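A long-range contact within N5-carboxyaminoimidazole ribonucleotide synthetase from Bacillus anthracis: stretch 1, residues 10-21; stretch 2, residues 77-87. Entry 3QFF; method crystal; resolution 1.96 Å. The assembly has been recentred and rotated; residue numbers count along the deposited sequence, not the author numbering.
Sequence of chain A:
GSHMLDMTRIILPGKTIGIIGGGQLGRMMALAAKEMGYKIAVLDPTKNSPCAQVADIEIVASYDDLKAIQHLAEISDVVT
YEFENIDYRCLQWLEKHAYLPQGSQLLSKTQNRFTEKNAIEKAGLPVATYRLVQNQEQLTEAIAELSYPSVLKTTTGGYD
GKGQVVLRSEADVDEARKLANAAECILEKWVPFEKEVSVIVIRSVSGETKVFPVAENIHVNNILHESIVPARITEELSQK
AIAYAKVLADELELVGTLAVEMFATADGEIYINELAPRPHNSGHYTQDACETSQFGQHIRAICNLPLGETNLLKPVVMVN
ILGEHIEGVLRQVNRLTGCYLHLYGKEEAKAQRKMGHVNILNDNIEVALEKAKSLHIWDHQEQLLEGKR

Stretch 1 10-21: IILPGKTIGIIG
Stretch 2 77-87: DVVTYEFENID

This contact is a pair of neighbouring parallel β-strands, zipped by backbone hydrogen bonds and flanked by aliphatic side chains. Strand 16-20 runs beside strand 78-81 with 26° between their directions and 4.6 Å between their axes at closest approach. The register pairs Ile17 with Val78, Gly18 with Val79, Ile19 with Thr80 and Ile20 with Tyr81; the CA-CA distances are 5.2, 4.7, 5.1 and 4.4 Å. Phi/psi stay extended, from -98/124 at Ile17 to -90/109 at Ile20.

The even residues of the first strand make the bonds. Gly18 N donates to Val78 O at 2.9 Å, and Thr80 N donates to Gly18 O at 2.9 Å. Ile20 N then donates to Thr80 O at 2.9 Å. Ile20 O ends the ladder by accepting from both Glu82 N at 2.8 Å and Phe83 N at 3.0 Å.

At the other end, a type II turn from Leu12 to Lys15 leads into the strand. Its Gly14 has phi/psi 107/-25. Asp77 (chi1 m) clasps Thr16: Thr16 N donates to Asp77 OD2 at 2.9 Å, and Asp77 N donates to Thr16 O at 2.9 Å. Val78 N adds a weak bond to Thr16 O at 3.4 Å.

Ile17, Ile19, Val78 and Thr80 share one face of the sheet. Ile17 CG1 (chi1 m, chi2 t) meets Val78 CG1 (chi1 p) at 3.6 Å. Ile19 CG1 lies 4.1 Å from Thr80 CG2 (chi1 t). Ile11 (m, m) also packs on Val78, with CG1 4.0 Å from CB.

Ile20 (m, t) points to the opposite face. Its CD1 lies 4.0 Å from Val79 CG1 and 3.9 Å from Ile86 CD1, so it bridges two side chains that do not touch each other.

Gly21 has phi/psi 110/127; a CB there would clash with Phe83 N.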

ATOM      1  N   ILE A  10      -6.870  17.820  14.408  1.00 30.46           N
ATOM      2  CA  ILE A  10      -6.575  16.483  13.904  1.00 28.24           C
ATOM      3  C   ILE A  10      -7.833  15.852  13.337  1.00 26.85           C
ATOM      4  O   ILE A  10      -8.905  15.933  13.943  1.00 26.33           O
ATOM      5  CB  ILE A  10      -6.003  15.577  15.027  1.00 28.93           C
ATOM      6  CG1 ILE A  10      -4.661  16.132  15.534  1.00 29.46           C
ATOM      7  CG2 ILE A  10      -5.860  14.118  14.547  1.00 28.38           C
ATOM      8  CD1 ILE A  10      -4.167  15.478  16.851  1.00 31.64           C
ATOM      9  N   ILE A  11      -7.702  15.238  12.163  1.00 25.32           N
ATOM     10  CA  ILE A  11      -8.798  14.483  11.539  1.00 23.52           C
ATOM     11  C   ILE A  11      -8.538  12.985  11.733  1.00 24.00           C
ATOM     12  O   ILE A  11      -7.666  12.399  11.075  1.00 22.48           O
ATOM     13  CB  ILE A  11      -8.944  14.814  10.033  1.00 23.13           C
ATOM     14  CG1 ILE A  11      -8.995  16.332   9.777  1.00 21.06           C
ATOM     15  CG2 ILE A  11     -10.138  14.078   9.418  1.00 23.23           C
ATOM     16  CD1 ILE A  11     -10.219  17.085  10.451  1.00 18.92           C
ATOM     17  N   LEU A  12      -9.305  12.381  12.635  1.00 23.80           N
ATOM     18  CA  LEU A  12      -9.077  10.998  13.054  1.00 25.03           C
ATOM     19  C   LEU A  12      -9.546   9.953  12.051  1.00 25.03           C
ATOM     20  O   LEU A  12     -10.521  10.170  11.323  1.00 25.54           O
ATOM     21  CB  LEU A  12      -9.744  10.732  14.414  1.00 24.05           C
ATOM     22  CG  LEU A  12      -9.145  11.445  15.624  1.00 26.64           C
ATOM     23  CD1 LEU A  12     -10.017  11.251  16.886  1.00 26.41           C
ATOM     24  CD2 LEU A  12      -7.688  11.011  15.853  1.00 26.96           C
ATOM     25  N   PRO A  13      -8.868   8.794  12.029  1.00 25.46           N
ATOM     26  CA  PRO A  13      -9.372   7.628  11.295  1.00 25.59           C
ATOM     27  C   PRO A  13     -10.856   7.430  11.545  1.00 26.05           C
ATOM     28  O   PRO A  13     -11.315   7.602  12.680  1.00 26.06           O
ATOM     29  CB  PRO A  13      -8.582   6.489  11.905  1.00 26.03           C
ATOM     30  CG  PRO A  13      -7.216   7.134  12.176  1.00 25.27           C
ATOM     31  CD  PRO A  13      -7.553   8.530  12.649  1.00 25.73           C
ATOM     32  N   GLY A  14     -11.605   7.119  10.486  1.00 26.00           N
ATOM     33  CA  GLY A  14     -13.046   6.936  10.601  1.00 25.26           C
ATOM     34  C   GLY A  14     -13.802   8.096   9.980  1.00 25.44           C
ATOM     35  O   GLY A  14     -14.943   7.938   9.562  1.00 25.42           O
ATOM     36  N   LYS A  15     -13.160   9.261   9.903  1.00 24.23           N
ATOM     37  CA  LYS A  15     -13.765  10.423   9.247  1.00 23.66           C
ATOM     38  C   LYS A  15     -13.658  10.287   7.731  1.00 22.58           C
ATOM     39  O   LYS A  15     -12.946   9.416   7.229  1.00 22.34           O
ATOM     40  CB  LYS A  15     -13.087  11.721   9.700  1.00 23.48           C
ATOM     41  CG  LYS A  15     -13.170  12.020  11.197  1.00 25.17           C
ATOM     42  CD  LYS A  15     -14.585  12.404  11.643  1.00 28.65           C
ATOM     43  CE  LYS A  15     -14.549  13.101  13.004  1.00 28.59           C
ATOM     44  NZ  LYS A  15     -13.905  12.207  14.014  1.00 32.34           N
ATOM     45  N   THR A  16     -14.337  11.182   7.016  1.00 22.36           N
ATOM     46  CA  THR A  16     -14.373  11.183   5.559  1.00 21.99           C
ATOM     47  C   THR A  16     -13.419  12.226   4.985  1.00 22.09           C
ATOM     48  O   THR A  16     -13.479  13.423   5.331  1.00 22.71           O
ATOM     49  CB  THR A  16     -15.810  11.469   5.028  1.00 22.34           C
ATOM     50  OG1 THR A  16     -16.726  10.517   5.582  1.00 22.91           O
ATOM     51  CG2 THR A  16     -15.871  11.422   3.500  1.00 21.74           C
ATOM     52  N   ILE A  17     -12.554  11.760   4.096  1.00 21.09           N
ATOM     53  CA  ILE A  17     -11.748  12.645   3.287  1.00 21.10           C
ATOM     54  C   ILE A  17     -12.395  12.804   1.912  1.00 20.89           C
ATOM     55  O   ILE A  17     -12.646  11.811   1.199  1.00 21.25           O
ATOM     56  CB  ILE A  17     -10.297  12.124   3.147  1.00 20.93           C
ATOM     57  CG1 ILE A  17      -9.661  11.965   4.536  1.00 21.13           C
ATOM     58  CG2 ILE A  17      -9.497  13.070   2.245  1.00 20.96           C
ATOM     59  CD1 ILE A  17      -8.331  11.211   4.535  1.00 21.86           C
ATOM     60  N   GLY A  18     -12.654  14.054   1.554  1.00 20.55           N
ATOM     61  CA  GLY A  18     -13.229  14.413   0.267  1.00 20.76           C
ATOM     62  C   GLY A  18     -12.166  14.900  -0.695  1.00 20.99           C
ATOM     63  O   GLY A  18     -11.354  15.772  -0.361  1.00 20.70           O
ATOM     64  N   ILE A  19     -12.188  14.348  -1.901  1.00 20.50           N
ATOM     65  CA  ILE A  19     -11.177  14.643  -2.906  1.00 21.14           C
ATOM     66  C   ILE A  19     -11.821  15.278  -4.144  1.00 21.39           C
ATOM     67  O   ILE A  19     -12.771  14.730  -4.718  1.00 21.59           O
ATOM     68  CB  ILE A  19     -10.402  13.361  -3.323  1.00 20.90           C
ATOM     69  CG1 ILE A  19      -9.794  12.671  -2.083  1.00 21.56           C
ATOM     70  CG2 ILE A  19      -9.335  13.705  -4.389  1.00 21.28           C
ATOM     71  CD1 ILE A  19      -9.114  11.316  -2.354  1.00 22.09           C
ATOM     72  N   ILE A  20     -11.306  16.440  -4.537  1.00 21.18           N
ATOM     73  CA  ILE A  20     -11.728  17.085  -5.775  1.00 21.00           C
ATOM     74  C   ILE A  20     -10.831  16.604  -6.926  1.00 21.54           C
ATOM     75  O   ILE A  20      -9.656  16.971  -7.021  1.00 20.92           O
ATOM     76  CB  ILE A  20     -11.724  18.628  -5.669  1.00 21.02           C
ATOM     77  CG1 ILE A  20     -12.615  19.090  -4.507  1.00 21.46           C
ATOM     78  CG2 ILE A  20     -12.165  19.282  -7.008  1.00 20.69           C
ATOM     79  CD1 ILE A  20     -12.456  20.537  -4.150  1.00 24.08           C
ATOM     80  N   GLY A  21     -11.415  15.796  -7.797  1.00 21.31           N
ATOM     81  CA  GLY A  21     -10.705  15.210  -8.921  1.00 22.91           C
ATOM     82  C   GLY A  21     -10.551  13.726  -8.673  1.00 23.75           C
ATOM     83  O   GLY A  21     -10.069  13.322  -7.620  1.00 24.91           O
ATOM     84  N   ASP A  77     -15.004  15.632   6.308  1.00 22.97           N
ATOM     85  CA  ASP A  77     -14.320  16.197   7.471  1.00 22.46           C
ATOM     86  C   ASP A  77     -13.051  16.964   7.107  1.00 22.90           C
ATOM     87  O   ASP A  77     -12.621  17.862   7.845  1.00 23.13           O
ATOM     88  CB  ASP A  77     -14.043  15.083   8.470  1.00 22.72           C
ATOM     89  CG  ASP A  77     -15.337  14.407   8.920  1.00 22.78           C
ATOM     90  OD1 ASP A  77     -15.983  14.940   9.859  1.00 23.40           O
ATOM     91  OD2 ASP A  77     -15.725  13.386   8.307  1.00 22.33           O
ATOM     92  N   VAL A  78     -12.463  16.610   5.966  1.00 22.31           N
ATOM     93  CA  VAL A  78     -11.326  17.347   5.402  1.00 22.13           C
ATOM     94  C   VAL A  78     -11.430  17.233   3.890  1.00 21.83           C
ATOM     95  O   VAL A  78     -11.840  16.188   3.362  1.00 22.46           O
ATOM     96  CB  VAL A  78      -9.936  16.849   5.952  1.00 22.27           C
ATOM     97  CG1 VAL A  78      -9.691  15.370   5.651  1.00 21.43           C
ATOM     98  CG2 VAL A  78      -8.766  17.724   5.419  1.00 21.12           C
ATOM     99  N   VAL A  79     -11.097  18.315   3.197  1.00 21.67           N
ATOM    100  CA  VAL A  79     -11.117  18.342   1.731  1.00 21.74           C
ATOM    101  C   VAL A  79      -9.694  18.547   1.176  1.00 21.84           C
ATOM    102  O   VAL A  79      -8.945  19.397   1.659  1.00 22.23           O
ATOM    103  CB  VAL A  79     -12.091  19.437   1.201  1.00 21.55           C
ATOM    104  CG1 VAL A  79     -12.118  19.484  -0.343  1.00 21.73           C
ATOM    105  CG2 VAL A  79     -13.518  19.201   1.739  1.00 21.90           C
ATOM    106  N   THR A  80      -9.337  17.758   0.169  1.00 22.02           N
ATOM    107  CA  THR A  80      -8.110  17.960  -0.590  1.00 22.99           C
ATOM    108  C   THR A  80      -8.455  17.885  -2.076  1.00 24.03           C
ATOM    109  O   THR A  80      -9.599  17.592  -2.449  1.00 22.89           O
ATOM    110  CB  THR A  80      -6.979  16.942  -0.173  1.00 23.01           C
ATOM    111  OG1 THR A  80      -5.782  17.203  -0.918  1.00 23.52           O
ATOM    112  CG2 THR A  80      -7.415  15.497  -0.412  1.00 22.46           C
ATOM    113  N   TYR A  81      -7.480  18.173  -2.928  1.00 25.49           N
ATOM    114  CA  TYR A  81      -7.716  18.176  -4.371  1.00 26.84           C
ATOM    115  C   TYR A  81      -6.609  17.459  -5.121  1.00 28.00           C
ATOM    116  O   TYR A  81      -5.441  17.487  -4.716  1.00 28.71           O
ATOM    117  CB  TYR A  81      -7.790  19.623  -4.886  1.00 26.76           C
ATOM    118  CG  TYR A  81      -6.530  20.400  -4.556  1.00 27.01           C
ATOM    119  CD1 TYR A  81      -6.443  21.174  -3.397  1.00 26.72           C
ATOM    120  CD2 TYR A  81      -5.405  20.311  -5.379  1.00 27.36           C
ATOM    121  CE1 TYR A  81      -5.260  21.866  -3.078  1.00 28.41           C
ATOM    122  CE2 TYR A  81      -4.231  20.985  -5.070  1.00 26.78           C
ATOM    123  CZ  TYR A  81      -4.164  21.756  -3.930  1.00 26.95           C
ATOM    124  OH  TYR A  81      -2.993  22.406  -3.647  1.00 29.31           O
ATOM    125  N   GLU A  82      -6.990  16.846  -6.238  1.00 29.17           N
ATOM    126  CA  GLU A  82      -6.048  16.409  -7.265  1.00 30.38           C
ATOM    127  C   GLU A  82      -6.125  17.407  -8.420  1.00 30.47           C
ATOM    128  O   GLU A  82      -5.105  17.768  -9.025  1.00 30.31           O
ATOM    129  CB  GLU A  82      -6.423  15.011  -7.765  1.00 30.86           C
ATOM    130  CG  GLU A  82      -6.154  14.818  -9.264  1.00 33.30           C
ATOM    131  CD  GLU A  82      -6.785  13.576  -9.816  1.00 34.81           C
ATOM    132  OE1 GLU A  82      -7.803  13.695 -10.531  1.00 35.93           O
ATOM    133  OE2 GLU A  82      -6.253  12.487  -9.541  1.00 35.35           O
ATOM    134  N   PHE A  83      -7.347  17.841  -8.723  1.00 30.56           N
ATOM    135  CA  PHE A  83      -7.575  18.793  -9.799  1.00 30.87           C
ATOM    136  C   PHE A  83      -7.190  20.177  -9.303  1.00 30.67           C
ATOM    137  O   PHE A  83      -7.636  20.611  -8.242  1.00 29.67           O
ATOM    138  CB  PHE A  83      -9.027  18.751 -10.269  1.00 30.95           C
ATOM    139  CG  PHE A  83      -9.334  19.736 -11.375  1.00 32.93           C
ATOM    140  CD1 PHE A  83     -10.101  20.878 -11.113  1.00 33.12           C
ATOM    141  CD2 PHE A  83      -8.833  19.536 -12.664  1.00 33.90           C
ATOM    142  CE1 PHE A  83     -10.384  21.806 -12.133  1.00 34.88           C
ATOM    143  CE2 PHE A  83      -9.108  20.460 -13.692  1.00 35.52           C
ATOM    144  CZ  PHE A  83      -9.889  21.594 -13.420  1.00 34.47           C
ATOM    145  N   GLU A  84      -6.334  20.847 -10.072  1.00 31.03           N
ATOM    146  CA  GLU A  84      -5.698  22.085  -9.633  1.00 31.90           C
ATOM    147  C   GLU A  84      -6.422  23.355 -10.089  1.00 31.94           C
ATOM    148  O   GLU A  84      -6.336  24.392  -9.419  1.00 32.50           O
ATOM    149  CB  GLU A  84      -4.249  22.131 -10.107  1.00 32.37           C
ATOM    150  CG  GLU A  84      -3.313  21.203  -9.355  1.00 34.61           C
ATOM    151  CD  GLU A  84      -1.989  21.042 -10.068  1.00 37.27           C
ATOM    152  OE1 GLU A  84      -0.978  21.549  -9.553  1.00 39.91           O
ATOM    153  OE2 GLU A  84      -1.955  20.413 -11.147  1.00 40.02           O
ATOM    154  N   ASN A  85      -7.137  23.275 -11.208  1.00 31.12           N
ATOM    155  CA  ASN A  85      -7.734  24.465 -11.801  1.00 31.40           C
ATOM    156  C   ASN A  85      -9.113  24.814 -11.220  1.00 30.69           C
ATOM    157  O   ASN A  85     -10.048  25.112 -11.949  1.00 30.68           O
ATOM    158  CB  ASN A  85      -7.753  24.367 -13.339  1.00 31.59           C
ATOM    159  CG  ASN A  85      -8.005  25.718 -14.009  1.00 35.03           C
ATOM    160  OD1 ASN A  85      -7.490  26.751 -13.573  1.00 35.91           O
ATOM    161  ND2 ASN A  85      -8.820  25.714 -15.066  1.00 37.00           N
ATOM    162  N   ILE A  86      -9.215  24.772  -9.894  1.00 29.82           N
ATOM    163  CA  ILE A  86     -10.428  25.163  -9.182  1.00 29.60           C
ATOM    164  C   ILE A  86     -10.481  26.692  -9.203  1.00 29.14           C
ATOM    165  O   ILE A  86      -9.487  27.345  -8.895  1.00 29.06           O
ATOM    166  CB  ILE A  86     -10.404  24.656  -7.717  1.00 29.29           C
ATOM    167  CG1 ILE A  86     -10.201  23.131  -7.662  1.00 29.55           C
ATOM    168  CG2 ILE A  86     -11.685  25.074  -6.967  1.00 30.45           C
ATOM    169  CD1 ILE A  86      -9.893  22.605  -6.247  1.00 31.65           C
ATOM    170  N   ASP A  87     -11.609  27.272  -9.586  1.00 29.13           N
ATOM    171  CA  ASP A  87     -11.657  28.739  -9.632  1.00 29.28           C
ATOM    172  C   ASP A  87     -11.730  29.371  -8.229  1.00 28.66           C
ATOM    173  O   ASP A  87     -12.013  28.692  -7.233  1.00 27.93           O
ATOM    174  CB  ASP A  87     -12.728  29.260 -10.606  1.00 30.06           C
ATOM    175  CG  ASP A  87     -14.139  28.967 -10.152  1.00 31.89           C
ATOM    176  OD1 ASP A  87     -15.004  28.730 -11.027  1.00 34.57           O
ATOM    177  OD2 ASP A  87     -14.390  28.981  -8.934  1.00 34.26           O
TER